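Local coordinates for ABC transporter periplasmic peptide-binding protein (Pseudoalteromonas, PDB 4QFL) that binds dipeptides such as Ala-Phe in the periplasm and probably hands them to an ABC transporter for uptake into the cell, at residues E171-A176 against K473-T478; S336-T341 against D441-P446. All blocks are in the same frame, centred on the assembly; numbering follows the deposited sequence.

Interaction 1: E171-A176 against K473-T478; sequences ESSFLA and KALDTT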
# COMPACT_ATOMS: atom_id res chain seq x y z
N GLU A 171 -18.74 10.85 -0.03
CA GLU A 171 -17.94 9.87 0.67
C GLU A 171 -16.95 10.68 1.49
O GLU A 171 -16.22 11.48 0.93
CB GLU A 171 -17.17 8.96 -0.30
CG GLU A 171 -18.02 7.92 -1.01
CD GLU A 171 -17.21 6.79 -1.65
OE1 GLU A 171 -17.84 5.88 -2.26
OE2 GLU A 171 -15.97 6.80 -1.56
N SER A 172 -16.94 10.47 2.80
CA SER A 172 -16.10 11.29 3.66
C SER A 172 -14.63 10.94 3.53
O SER A 172 -13.78 11.62 4.09
CB SER A 172 -16.55 11.19 5.12
OG SER A 172 -16.67 9.85 5.54
N SER A 173 -14.32 9.88 2.78
CA SER A 173 -12.94 9.45 2.62
C SER A 173 -12.36 10.01 1.34
O SER A 173 -11.21 9.75 1.02
CB SER A 173 -12.85 7.93 2.59
OG SER A 173 -13.64 7.41 1.54
N PHE A 174 -13.14 10.78 0.61
CA PHE A 174 -12.76 11.14 -0.75
C PHE A 174 -11.42 11.88 -0.87
O PHE A 174 -10.51 11.44 -1.58
CB PHE A 174 -13.88 11.92 -1.43
CG PHE A 174 -13.53 12.37 -2.80
CD1 PHE A 174 -13.59 11.48 -3.86
CD2 PHE A 174 -13.11 13.67 -3.03
CE1 PHE A 174 -13.25 11.89 -5.13
CE2 PHE A 174 -12.77 14.08 -4.29
CZ PHE A 174 -12.84 13.20 -5.34
N LEU A 175 -11.28 13.02 -0.19
CA LEU A 175 -10.00 13.73 -0.22
C LEU A 175 -8.84 12.83 0.24
O LEU A 175 -7.75 12.90 -0.32
CB LEU A 175 -10.05 15.00 0.63
CG LEU A 175 -10.69 16.23 -0.02
CD1 LEU A 175 -10.43 17.44 0.82
CD2 LEU A 175 -10.14 16.43 -1.41
N ALA A 176 -9.07 12.00 1.26
CA ALA A 176 -8.01 11.11 1.74
C ALA A 176 -7.53 10.25 0.58
O ALA A 176 -6.34 10.09 0.36
CB ALA A 176 -8.50 10.24 2.89
N LYS A 473 -22.02 3.40 5.45
CA LYS A 473 -22.62 4.32 6.42
C LYS A 473 -21.55 5.21 7.06
O LYS A 473 -21.77 6.40 7.26
CB LYS A 473 -23.41 3.54 7.46
CG LYS A 473 -24.53 2.71 6.84
CD LYS A 473 -25.38 2.01 7.88
CE LYS A 473 -26.55 1.29 7.21
NZ LYS A 473 -27.53 0.79 8.21
N ALA A 474 -20.39 4.63 7.33
CA ALA A 474 -19.25 5.37 7.88
C ALA A 474 -18.75 6.42 6.90
O ALA A 474 -18.14 7.41 7.29
CB ALA A 474 -18.12 4.41 8.25
N LEU A 475 -19.02 6.21 5.62
CA LEU A 475 -18.62 7.15 4.59
C LEU A 475 -19.75 8.13 4.28
O LEU A 475 -19.54 9.15 3.61
CB LEU A 475 -18.19 6.41 3.34
CG LEU A 475 -16.91 5.59 3.51
CD1 LEU A 475 -16.48 5.01 2.18
CD2 LEU A 475 -15.78 6.42 4.11
N ASP A 476 -20.95 7.82 4.77
CA ASP A 476 -22.13 8.67 4.57
C ASP A 476 -22.13 9.91 5.46
O ASP A 476 -22.98 10.79 5.30
CB ASP A 476 -23.43 7.89 4.81
CG ASP A 476 -23.79 6.97 3.66
OD1 ASP A 476 -23.25 7.18 2.55
OD2 ASP A 476 -24.60 6.03 3.86
N THR A 477 -21.17 9.99 6.38
CA THR A 477 -21.11 11.12 7.31
C THR A 477 -19.68 11.51 7.64
O THR A 477 -18.78 10.67 7.63
CB THR A 477 -21.85 10.78 8.62
OG1 THR A 477 -21.65 11.83 9.58
CG2 THR A 477 -21.33 9.48 9.18
N THR A 478 -19.46 12.80 7.91
CA THR A 478 -18.14 13.29 8.27
C THR A 478 -17.97 13.39 9.78
O THR A 478 -16.89 13.68 10.28
CB THR A 478 -17.89 14.68 7.69
OG1 THR A 478 -18.83 15.59 8.28
CG2 THR A 478 -18.06 14.67 6.19

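Interaction 2: S336-T341 against D441-P446; sequences SILPPT and DNFFSP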
# COMPACT_ATOMS: atom_id res chain seq x y z
N SER A 336 -7.10 -5.74 17.24
CA SER A 336 -8.13 -5.44 16.26
C SER A 336 -7.39 -5.39 14.94
O SER A 336 -6.17 -5.38 14.93
CB SER A 336 -8.76 -4.08 16.55
OG SER A 336 -9.55 -3.67 15.45
N ILE A 337 -8.11 -5.35 13.81
CA ILE A 337 -7.41 -5.12 12.55
C ILE A 337 -6.70 -3.75 12.55
O ILE A 337 -5.63 -3.58 11.95
CB ILE A 337 -8.34 -5.29 11.30
CG1 ILE A 337 -7.50 -5.30 10.02
CG2 ILE A 337 -9.41 -4.20 11.24
CD1 ILE A 337 -8.25 -5.58 8.76
N LEU A 338 -7.27 -2.78 13.25
CA LEU A 338 -6.71 -1.44 13.28
C LEU A 338 -5.58 -1.36 14.29
O LEU A 338 -5.71 -1.87 15.40
CB LEU A 338 -7.79 -0.41 13.65
CG LEU A 338 -8.91 -0.20 12.64
CD1 LEU A 338 -9.87 0.93 13.06
CD2 LEU A 338 -8.33 0.05 11.26
N PRO A 339 -4.47 -0.69 13.92
CA PRO A 339 -3.38 -0.44 14.87
C PRO A 339 -3.87 0.53 15.94
O PRO A 339 -4.80 1.29 15.67
CB PRO A 339 -2.31 0.22 13.99
CG PRO A 339 -3.05 0.80 12.83
CD PRO A 339 -4.19 -0.15 12.58
N PRO A 340 -3.28 0.48 17.14
CA PRO A 340 -3.77 1.28 18.27
C PRO A 340 -3.62 2.77 18.04
O PRO A 340 -4.21 3.54 18.79
CB PRO A 340 -2.88 0.83 19.44
CG PRO A 340 -1.66 0.28 18.80
CD PRO A 340 -2.14 -0.37 17.53
N THR A 341 -2.86 3.17 17.01
CA THR A 341 -2.70 4.58 16.68
C THR A 341 -3.76 5.10 15.70
O THR A 341 -3.81 6.30 15.42
CB THR A 341 -1.30 4.88 16.10
OG1 THR A 341 -0.95 3.88 15.14
CG2 THR A 341 -0.25 4.90 17.21
N ASP A 441 -10.95 4.27 6.95
CA ASP A 441 -11.55 3.55 5.85
C ASP A 441 -10.49 2.83 5.04
O ASP A 441 -10.77 1.85 4.34
CB ASP A 441 -12.33 4.49 4.93
CG ASP A 441 -12.80 3.79 3.68
OD1 ASP A 441 -13.81 3.06 3.78
OD2 ASP A 441 -12.16 3.96 2.62
N ASN A 442 -9.26 3.33 5.12
CA ASN A 442 -8.14 2.76 4.35
C ASN A 442 -7.76 1.34 4.80
O ASN A 442 -7.12 0.60 4.05
CB ASN A 442 -6.93 3.71 4.38
CG ASN A 442 -5.83 3.29 3.41
OD1 ASN A 442 -5.96 3.41 2.19
ND2 ASN A 442 -4.73 2.81 3.95
N PHE A 443 -8.18 0.95 6.00
CA PHE A 443 -7.95 -0.41 6.49
C PHE A 443 -9.12 -1.33 6.14
O PHE A 443 -9.07 -2.52 6.42
CB PHE A 443 -7.76 -0.42 8.01
CG PHE A 443 -6.35 -0.13 8.45
CD1 PHE A 443 -5.39 -1.14 8.44
CD2 PHE A 443 -5.99 1.14 8.85
CE1 PHE A 443 -4.09 -0.88 8.84
CE2 PHE A 443 -4.70 1.40 9.25
CZ PHE A 443 -3.74 0.39 9.24
N PHE A 444 -10.16 -0.77 5.54
CA PHE A 444 -11.38 -1.54 5.32
C PHE A 444 -11.74 -1.64 3.86
O PHE A 444 -11.73 -2.72 3.28
CB PHE A 444 -12.53 -0.93 6.11
CG PHE A 444 -12.35 -1.03 7.60
CD1 PHE A 444 -12.53 -2.24 8.25
CD2 PHE A 444 -11.99 0.08 8.33
CE1 PHE A 444 -12.37 -2.34 9.63
CE2 PHE A 444 -11.83 -0.01 9.71
CZ PHE A 444 -12.02 -1.22 10.36
N SER A 445 -12.05 -0.51 3.25
CA SER A 445 -12.48 -0.51 1.86
C SER A 445 -11.48 -1.14 0.87
O SER A 445 -11.89 -1.90 -0.01
CB SER A 445 -12.94 0.88 1.43
OG SER A 445 -14.22 1.15 1.99
N PRO A 446 -10.16 -0.85 1.00
CA PRO A 446 -9.23 -1.45 0.03
C PRO A 446 -8.88 -2.90 0.33
O PRO A 446 -8.07 -3.49 -0.40
CB PRO A 446 -7.95 -0.61 0.19
CG PRO A 446 -8.33 0.57 1.04
CD PRO A 446 -9.51 0.13 1.87

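Interaction 1: E171-A176 against K473-T478
Leu-475 and Ser-172 bury the most surface here, and they meet through both backbone and side chain. The amide of Ser-172 donates to the carbonyl of Leu-475, with N to O at 3.0 Å. The bond is moderately bent, 144° at the hydrogen, but N lies in the carbonyl plane on a lone pair. The same oxygen lies 3.4 Å from CA of Glu-171, a CA-H...O contact, so two successive residues converge on Leu-475 O.

A second bond comes from the Ser-172 side chain. Its chi1 of 51° sets OG between the backbone N and the carbonyl carbon, and from there the hydroxyl donates to Thr-477 O at 3.1 Å. This donor stands above the carbonyl plane, 46° out of it. The CB of the same serine lies 3.9 Å from CG2 of Thr-478.

The methyls of Leu-475 supply the packing. CD2 lies against Ser-173, 3.5 Å from OG and 3.6 Å from CB, while CD1 sits beside the carboxylate of Glu-171, 4.2 Å from OE2, and the glutamate side chain crosses that of leucine obliquely. Asp-441 also touches Leu-475 and Ser-173, and Arg-483 of helix 480-497 touches Ser-172.

Ser-172 and Ser-173 are the middle residues of a type I beta turn from Glu-171 to Phe-174, which leads into helix 174-178. Leu-475 is near the C-terminal end of helix 465-475. The turn follows the four-stranded antiparallel sheet that includes strands 90-95 and 162-167, whereas helix 465-475 probably belongs to the second lobe, as in related dipeptide-binding proteins. Polar bonding between such parts is consistent with lobe-to-lobe contact in the closed, ligand-bound form of a family 5 periplasmic binding protein.

Interaction 2: S336-T341 against D441-P446
Ile-337, Leu-338 and Pro-339 pack against the rings of Phe-443 and Phe-444. Their segment opens with an ST turn, to which Ile-337 and Leu-338 belong: OG of Ser-336 accepts from the amide N of Leu-338 at 3.3 Å, nearly straight at 162°. The same OG also hydrogen-bonds OE1 of Gln-491 in helix 480-497.

The CG2 methyl of Ile-337 lies 3.8 Å from CE1 of Phe-444, and the two side chains slide past each other in opposite directions. Leu-338 serves both aromatics. Its CD2 methyl packs tightly on CB of Phe-443, at 3.3 Å, while also standing 3.8 Å from CE2 of Phe-444, whose side chain Leu-338 crosses at about a right angle. Elsewhere the Phe-444 ring meets that of Tyr-487, the planes being nearly parallel.

Pro-339 comes tip to tip with Phe-443 and covers one ring face. Its CD is 3.8 Å from the ring centroid and 28° off the normal, a CH-pi contact. An alanine in place of Phe-443 would probably leave Pro-339 CD without its aromatic face and open a gap beside Leu-338 CD2, although the contact to CB would remain. The side chain of Phe-443 lies about 8 Å from the bound alanine, so the packing is near the dipeptide site without this ring touching that part of the ligand. Two buried carbonyl oxygens, Ile-337 O and Phe-443 O, find no partner in the model, and the latter has CD1 of Ile-337 at 3.9 Å.

Overall arrangement
From the N terminus, the chain first passes 171-176, just after strand 162-167, and then runs through 336-341 before 441-446 returns to 336-341 and closes interaction 2 over 99 intervening residues. Residues 473-478, at the end of helix 465-475, then close interaction 1 over 296 residues, so the shorter loop lies wholly within the longer one. Interaction 1 ties the region of the four-stranded antiparallel sheet to helix 465-475; interaction 2 joins the loop after strand 332-333 to the segment entering helix 445-448. Their centres are about 15 Å apart, yet they touch: Asp-441 OD1 lies 3.7 Å from Leu-475 CD1.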